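Local coordinates for predicted protein (Acinetobacter sp. RUH2624, PDB 4MEA) that hydrolyses epoxides, as a secreted Cif-type virulence factor with the alpha/beta hydrolase fold, at residues Y51-S56 with D84-A89; T59-I64 with Y129-D134. All blocks are in the same frame, centred on the assembly; numbering follows the deposited sequence.

Contact 1 (Y51-S56 with D84-A89); sequences YVEGGS and DHKVIA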
loop_
_atom_site.group_PDB
_atom_site.type_symbol
_atom_site.label_atom_id
_atom_site.label_comp_id
_atom_site.label_asym_id
_atom_site.label_seq_id
_atom_site.Cartn_x
_atom_site.Cartn_y
_atom_site.Cartn_z
ATOM N N TYR A 51 -24.096 -15.873 -12.764
ATOM C CA TYR A 51 -24.256 -16.611 -11.526
ATOM C C TYR A 51 -24.321 -18.097 -11.814
ATOM O O TYR A 51 -24.487 -18.513 -12.963
ATOM C CB TYR A 51 -25.499 -16.146 -10.763
ATOM C CG TYR A 51 -26.831 -16.434 -11.443
ATOM C CD1 TYR A 51 -27.608 -17.526 -11.057
ATOM C CD2 TYR A 51 -27.319 -15.607 -12.447
ATOM C CE1 TYR A 51 -28.838 -17.794 -11.667
ATOM C CE2 TYR A 51 -28.545 -15.869 -13.072
ATOM C CZ TYR A 51 -29.297 -16.959 -12.665
ATOM O OH TYR A 51 -30.505 -17.226 -13.265
ATOM N N VAL A 52 -24.188 -18.880 -10.756
ATOM C CA VAL A 52 -24.275 -20.324 -10.818
ATOM C C VAL A 52 -25.255 -20.746 -9.738
ATOM O O VAL A 52 -25.213 -20.233 -8.620
ATOM C CB VAL A 52 -22.887 -20.963 -10.559
ATOM C CG1 VAL A 52 -22.989 -22.477 -10.450
ATOM C CG2 VAL A 52 -21.914 -20.551 -11.658
ATOM N N GLU A 53 -26.156 -21.664 -10.071
ATOM C CA GLU A 53 -27.141 -22.115 -9.100
ATOM C C GLU A 53 -27.317 -23.627 -9.128
ATOM O O GLU A 53 -26.976 -24.293 -10.104
ATOM C CB GLU A 53 -28.489 -21.424 -9.331
ATOM C CG GLU A 53 -29.199 -21.883 -10.587
ATOM C CD GLU A 53 -30.483 -21.116 -10.859
ATOM O OE1 GLU A 53 -30.975 -21.192 -12.002
ATOM O OE2 GLU A 53 -30.999 -20.441 -9.941
ATOM N N GLY A 54 -27.847 -24.161 -8.036
ATOM C CA GLY A 54 -28.082 -25.583 -7.929
ATOM C C GLY A 54 -29.201 -25.799 -6.940
ATOM O O GLY A 54 -29.581 -24.873 -6.220
ATOM N N GLY A 55 -29.735 -27.014 -6.910
ATOM C CA GLY A 55 -30.852 -27.328 -6.043
ATOM C C GLY A 55 -32.166 -26.720 -6.503
ATOM O O GLY A 55 -32.273 -26.190 -7.609
ATOM N N SER A 56 -33.174 -26.799 -5.645
ATOM C CA SER A 56 -34.493 -26.262 -5.962
ATOM C C SER A 56 -35.264 -25.945 -4.692
ATOM O O SER A 56 -35.571 -24.789 -4.413
ATOM C CB SER A 56 -35.284 -27.262 -6.802
ATOM O OG SER A 56 -35.359 -28.506 -6.128
ATOM N N ASP A 84 -30.570 -29.959 -0.078
ATOM C CA ASP A 84 -31.595 -29.448 0.833
ATOM C C ASP A 84 -31.925 -27.982 0.596
ATOM O O ASP A 84 -32.835 -27.451 1.227
ATOM C CB ASP A 84 -31.138 -29.595 2.289
ATOM C CG ASP A 84 -31.042 -31.035 2.732
ATOM O OD1 ASP A 84 -31.844 -31.861 2.250
ATOM O OD2 ASP A 84 -30.164 -31.339 3.571
ATOM N N HIS A 85 -31.173 -27.326 -0.284
ATOM C CA HIS A 85 -31.302 -25.878 -0.458
ATOM C C HIS A 85 -31.046 -25.438 -1.880
ATOM O O HIS A 85 -30.161 -25.971 -2.550
ATOM C CB HIS A 85 -30.326 -25.127 0.458
ATOM C CG HIS A 85 -30.608 -25.310 1.916
ATOM N ND1 HIS A 85 -31.494 -24.514 2.607
ATOM C CD2 HIS A 85 -30.141 -26.215 2.808
ATOM C CE1 HIS A 85 -31.557 -24.916 3.864
ATOM N NE2 HIS A 85 -30.745 -25.945 4.013
ATOM N N LYS A 86 -31.829 -24.463 -2.335
ATOM C CA LYS A 86 -31.466 -23.711 -3.521
ATOM C C LYS A 86 -30.189 -22.966 -3.131
ATOM O O LYS A 86 -30.118 -22.382 -2.047
ATOM C CB LYS A 86 -32.567 -22.720 -3.879
ATOM C CG LYS A 86 -32.275 -21.879 -5.101
ATOM C CD LYS A 86 -32.446 -22.700 -6.367
ATOM C CE LYS A 86 -32.470 -21.822 -7.602
ATOM N NZ LYS A 86 -32.683 -22.627 -8.833
ATOM N N VAL A 87 -29.172 -23.028 -3.984
ATOM C CA VAL A 87 -27.907 -22.344 -3.711
ATOM C C VAL A 87 -27.523 -21.498 -4.924
ATOM O O VAL A 87 -27.569 -21.968 -6.058
ATOM C CB VAL A 87 -26.761 -23.326 -3.324
ATOM C CG1 VAL A 87 -27.037 -23.973 -1.973
ATOM C CG2 VAL A 87 -26.564 -24.411 -4.401
ATOM N N ILE A 88 -27.152 -20.248 -4.670
ATOM C CA ILE A 88 -26.913 -19.283 -5.736
ATOM C C ILE A 88 -25.631 -18.520 -5.443
ATOM O O ILE A 88 -25.492 -17.928 -4.375
ATOM C CB ILE A 88 -28.080 -18.275 -5.830
ATOM C CG1 ILE A 88 -29.401 -19.009 -6.090
ATOM C CG2 ILE A 88 -27.806 -17.236 -6.915
ATOM C CD1 ILE A 88 -30.631 -18.184 -5.786
ATOM N N ALA A 89 -24.683 -18.554 -6.375
ATOM C CA ALA A 89 -23.445 -17.795 -6.213
ATOM C C ALA A 89 -23.300 -16.848 -7.394
ATOM O O ALA A 89 -23.269 -17.276 -8.549
ATOM C CB ALA A 89 -22.238 -18.731 -6.106
HETATM O O HOH W 1 -30.888 -24.620 -9.575
#

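Contact 2 (T59-I64 with Y129-D134); sequences TPIVFI and YYVSHD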
loop_
_atom_site.group_PDB
_atom_site.type_symbol
_atom_site.label_atom_id
_atom_site.label_comp_id
_atom_site.label_asym_id
_atom_site.label_seq_id
_atom_site.Cartn_x
_atom_site.Cartn_y
_atom_site.Cartn_z
ATOM N N THR A 59 -34.762 -23.319 1.821
ATOM C CA THR A 59 -34.422 -21.907 1.923
ATOM C C THR A 59 -33.224 -21.606 1.040
ATOM O O THR A 59 -32.179 -22.252 1.165
ATOM C CB THR A 59 -34.083 -21.527 3.366
ATOM O OG1 THR A 59 -35.200 -21.835 4.201
ATOM C CG2 THR A 59 -33.746 -20.040 3.471
ATOM N N PRO A 60 -33.373 -20.633 0.130
ATOM C CA PRO A 60 -32.243 -20.336 -0.750
ATOM C C PRO A 60 -31.080 -19.721 0.026
ATOM O O PRO A 60 -31.279 -19.009 1.005
ATOM C CB PRO A 60 -32.825 -19.327 -1.745
ATOM C CG PRO A 60 -34.308 -19.598 -1.736
ATOM C CD PRO A 60 -34.612 -19.968 -0.309
ATOM N N ILE A 61 -29.868 -20.025 -0.409
ATOM C CA ILE A 61 -28.685 -19.414 0.165
ATOM C C ILE A 61 -27.946 -18.713 -0.965
ATOM O O ILE A 61 -27.573 -19.340 -1.954
ATOM C CB ILE A 61 -27.769 -20.456 0.812
ATOM C CG1 ILE A 61 -28.589 -21.421 1.672
ATOM C CG2 ILE A 61 -26.680 -19.770 1.643
ATOM C CD1 ILE A 61 -27.807 -22.594 2.186
ATOM N N VAL A 62 -27.759 -17.406 -0.820
ATOM C CA VAL A 62 -27.043 -16.623 -1.820
ATOM C C VAL A 62 -25.615 -16.354 -1.321
ATOM O O VAL A 62 -25.429 -15.913 -0.190
ATOM C CB VAL A 62 -27.798 -15.312 -2.125
ATOM C CG1 VAL A 62 -26.987 -14.407 -3.061
ATOM C CG2 VAL A 62 -29.186 -15.625 -2.707
ATOM N N PHE A 63 -24.619 -16.668 -2.152
ATOM C CA PHE A 63 -23.201 -16.534 -1.785
ATOM C C PHE A 63 -22.534 -15.475 -2.646
ATOM O O PHE A 63 -22.608 -15.537 -3.874
ATOM C CB PHE A 63 -22.432 -17.839 -2.006
ATOM C CG PHE A 63 -22.946 -19.016 -1.219
ATOM C CD1 PHE A 63 -22.448 -19.293 0.046
ATOM C CD2 PHE A 63 -23.886 -19.876 -1.769
ATOM C CE1 PHE A 63 -22.907 -20.397 0.767
ATOM C CE2 PHE A 63 -24.349 -20.982 -1.055
ATOM C CZ PHE A 63 -23.861 -21.238 0.212
ATOM N N ILE A 64 -21.848 -14.537 -2.003
ATOM C CA ILE A 64 -21.198 -13.429 -2.695
ATOM C C ILE A 64 -19.688 -13.380 -2.403
ATOM O O ILE A 64 -19.266 -13.104 -1.270
ATOM C CB ILE A 64 -21.823 -12.083 -2.291
ATOM C CG1 ILE A 64 -23.348 -12.107 -2.494
ATOM C CG2 ILE A 64 -21.180 -10.945 -3.080
ATOM C CD1 ILE A 64 -23.782 -12.192 -3.982
ATOM N N TYR A 129 -31.061 -17.028 2.982
ATOM C CA TYR A 129 -29.877 -16.781 3.794
ATOM C C TYR A 129 -28.834 -16.139 2.883
ATOM O O TYR A 129 -28.791 -16.439 1.688
ATOM C CB TYR A 129 -29.345 -18.086 4.379
ATOM C CG TYR A 129 -30.319 -18.802 5.292
ATOM C CD1 TYR A 129 -30.980 -18.125 6.305
ATOM C CD2 TYR A 129 -30.574 -20.158 5.140
ATOM C CE1 TYR A 129 -31.865 -18.780 7.143
ATOM C CE2 TYR A 129 -31.458 -20.821 5.971
ATOM C CZ TYR A 129 -32.101 -20.127 6.973
ATOM O OH TYR A 129 -32.984 -20.783 7.804
ATOM N N TYR A 130 -28.003 -15.266 3.448
ATOM C CA TYR A 130 -27.049 -14.473 2.679
ATOM C C TYR A 130 -25.645 -14.641 3.269
ATOM O O TYR A 130 -25.428 -14.435 4.467
ATOM C CB TYR A 130 -27.466 -12.998 2.711
ATOM C CG TYR A 130 -26.807 -12.104 1.682
ATOM C CD1 TYR A 130 -27.414 -11.870 0.449
ATOM C CD2 TYR A 130 -25.601 -11.457 1.952
ATOM C CE1 TYR A 130 -26.834 -11.031 -0.496
ATOM C CE2 TYR A 130 -25.004 -10.613 1.002
ATOM C CZ TYR A 130 -25.633 -10.403 -0.217
ATOM O OH TYR A 130 -25.069 -9.566 -1.173
ATOM N N VAL A 131 -24.701 -15.043 2.422
ATOM C CA VAL A 131 -23.350 -15.381 2.859
ATOM C C VAL A 131 -22.372 -14.604 1.983
ATOM O O VAL A 131 -22.422 -14.697 0.751
ATOM C CB VAL A 131 -23.090 -16.914 2.764
ATOM C CG1 VAL A 131 -21.650 -17.260 3.150
ATOM C CG2 VAL A 131 -24.077 -17.685 3.645
ATOM N N SER A 132 -21.497 -13.826 2.617
ATOM C CA SER A 132 -20.623 -12.904 1.892
ATOM C C SER A 132 -19.161 -13.044 2.339
ATOM O O SER A 132 -18.903 -13.388 3.490
ATOM C CB SER A 132 -21.125 -11.474 2.122
ATOM O OG SER A 132 -20.218 -10.514 1.631
ATOM N N HIS A 133 -18.216 -12.782 1.430
ATOM C CA HIS A 133 -16.783 -12.874 1.740
ATOM C C HIS A 133 -15.991 -11.739 1.090
ATOM O O HIS A 133 -16.273 -11.361 -0.044
ATOM C CB HIS A 133 -16.219 -14.229 1.278
ATOM C CG HIS A 133 -14.760 -14.424 1.580
ATOM N ND1 HIS A 133 -13.799 -14.488 0.593
ATOM C CD2 HIS A 133 -14.104 -14.605 2.752
ATOM C CE1 HIS A 133 -12.614 -14.686 1.144
ATOM N NE2 HIS A 133 -12.770 -14.759 2.453
ATOM N N ASP A 134 -14.993 -11.210 1.803
ATOM C CA ASP A 134 -14.096 -10.201 1.230
ATOM C C ASP A 134 -14.915 -9.025 0.676
ATOM O O ASP A 134 -15.783 -8.502 1.377
ATOM C CB ASP A 134 -13.209 -10.834 0.152
ATOM C CG ASP A 134 -12.003 -9.978 -0.204
ATOM O OD1 ASP A 134 -10.905 -10.245 0.333
ATOM O OD2 ASP A 134 -12.136 -9.048 -1.032
#

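Contact 1 (Y51-S56 with D84-A89)
V52 and A89 form an antiparallel hydrogen-bonded pair, with V52 N reaching A89 O at 2.9 Å and A89 N returning to V52 O. G54 and V87 repeat this two residues on, and E53 and I88 make the non-hydrogen-bonded pair between them. The N-to-C directions of strands 51-54 and 87-89 make an angle of 168°, close to antiparallel. E53 and I88 carry their side chains to the face covered by I122 of helix 108-123, where I88 CG2 also lies 4.2 Å from Y51 CD1. On the other face V52, V87 and A89 meet M78 of helix 75-81, and V87 CG2 packs 3.6 Å from G54 O. Just past the paired strands G55 has a positive phi, which favours glycine, and a side chain there would run into H85 O.

The polar grip belongs to K86 and E53, whose side chains cross obliquely. K86 bends at chi2 (75°), bringing CD within 3.6 Å of G54 O, and its NZ meets E53 OE2 at 3.0 Å in a salt bridge that is weak as a hydrogen bond. A water accepts from K86 NZ at 2.8 Å and donates to G55 O at 2.9 Å, tying the ammonium to the opposite backbone. E53 OE1 pairs with K40 of strand 37-44. One carboxylate thus serves two lysines, one from each side of its own strand; this probably favours its charged form and offsets the cost of burying it.

Contact 2 (T59-I64 with Y129-D134)
T59 CG2 sits over one face of the Y129 ring in a CH-pi contact, 3.7 Å from the ring centroid and shifted toward the CD2-CE2 rim. That methyl is anti to the T59 backbone N, and the two side chains cross at about a right angle. I61 CG1 comes to the edge of the same ring, near its plane, while I61 CG2 packs 3.9 Å from V131 CG2. Further along this face F63 lies beside V131, its CD1 3.7 Å from V131 CB. On the opposite face I64 CG1 touches Y130 at OH (3.3 Å) and CZ, approaching the ring obliquely. Chi1 of Y130 (-165°) sets CG anti to the backbone N; the hydroxyl end of the ring lies against I64 CG1.

Between the two strands, five backbone hydrogen bonds alternate in direction, from Y129 N to P60 O at one end to H133 N to I64 O at 2.9 Å at the other. V131 is gripped twice, its N by V62 O and its O by I64 N. This is the parallel core of the alpha/beta hydrolase sheet, and strand 128-133 runs into the sharp turn where enzymes of this fold carry the nucleophile. D134, with phi 55° and psi -130°, has the strained backbone of that nucleophile elbow, and by analogy with related epoxide hydrolases it is probably the nucleophile.

In the next shell, Y130 OH is hydrogen-bonded to S140 OG and S132 OG to N137 OD1. F63 and I61 pack against helix 75-81, and W74 meets the F63 ring. Beyond the strand end, D134 OD1 bonds H305 NE2 and OD2 bonds F67 N, while H133 NE2 reaches H305 O.

The centres of the two contacts lie about 10 Å apart in one mixed sheet. Their segments alternate along the chain, 51-56, 59-64, 84-89, 129-134, whereas the strands stand in the order 47-54, 87-90, 61-64, 128-133. Strands 87-90 and 61-64 are neighbours there and join the contacts directly: I88 O probably accepts a hydrogen bond from F63 N at 2.7 Å, and H85 ND1 is bonded to T59 O. Helix 75-81 links these two strands, and helix 108-123 links 87-90 to 128-133. Contact 1 is where the antiparallel start of the sheet joins its parallel part, whereas contact 2 lies deeper and leads to the probable active-site turn.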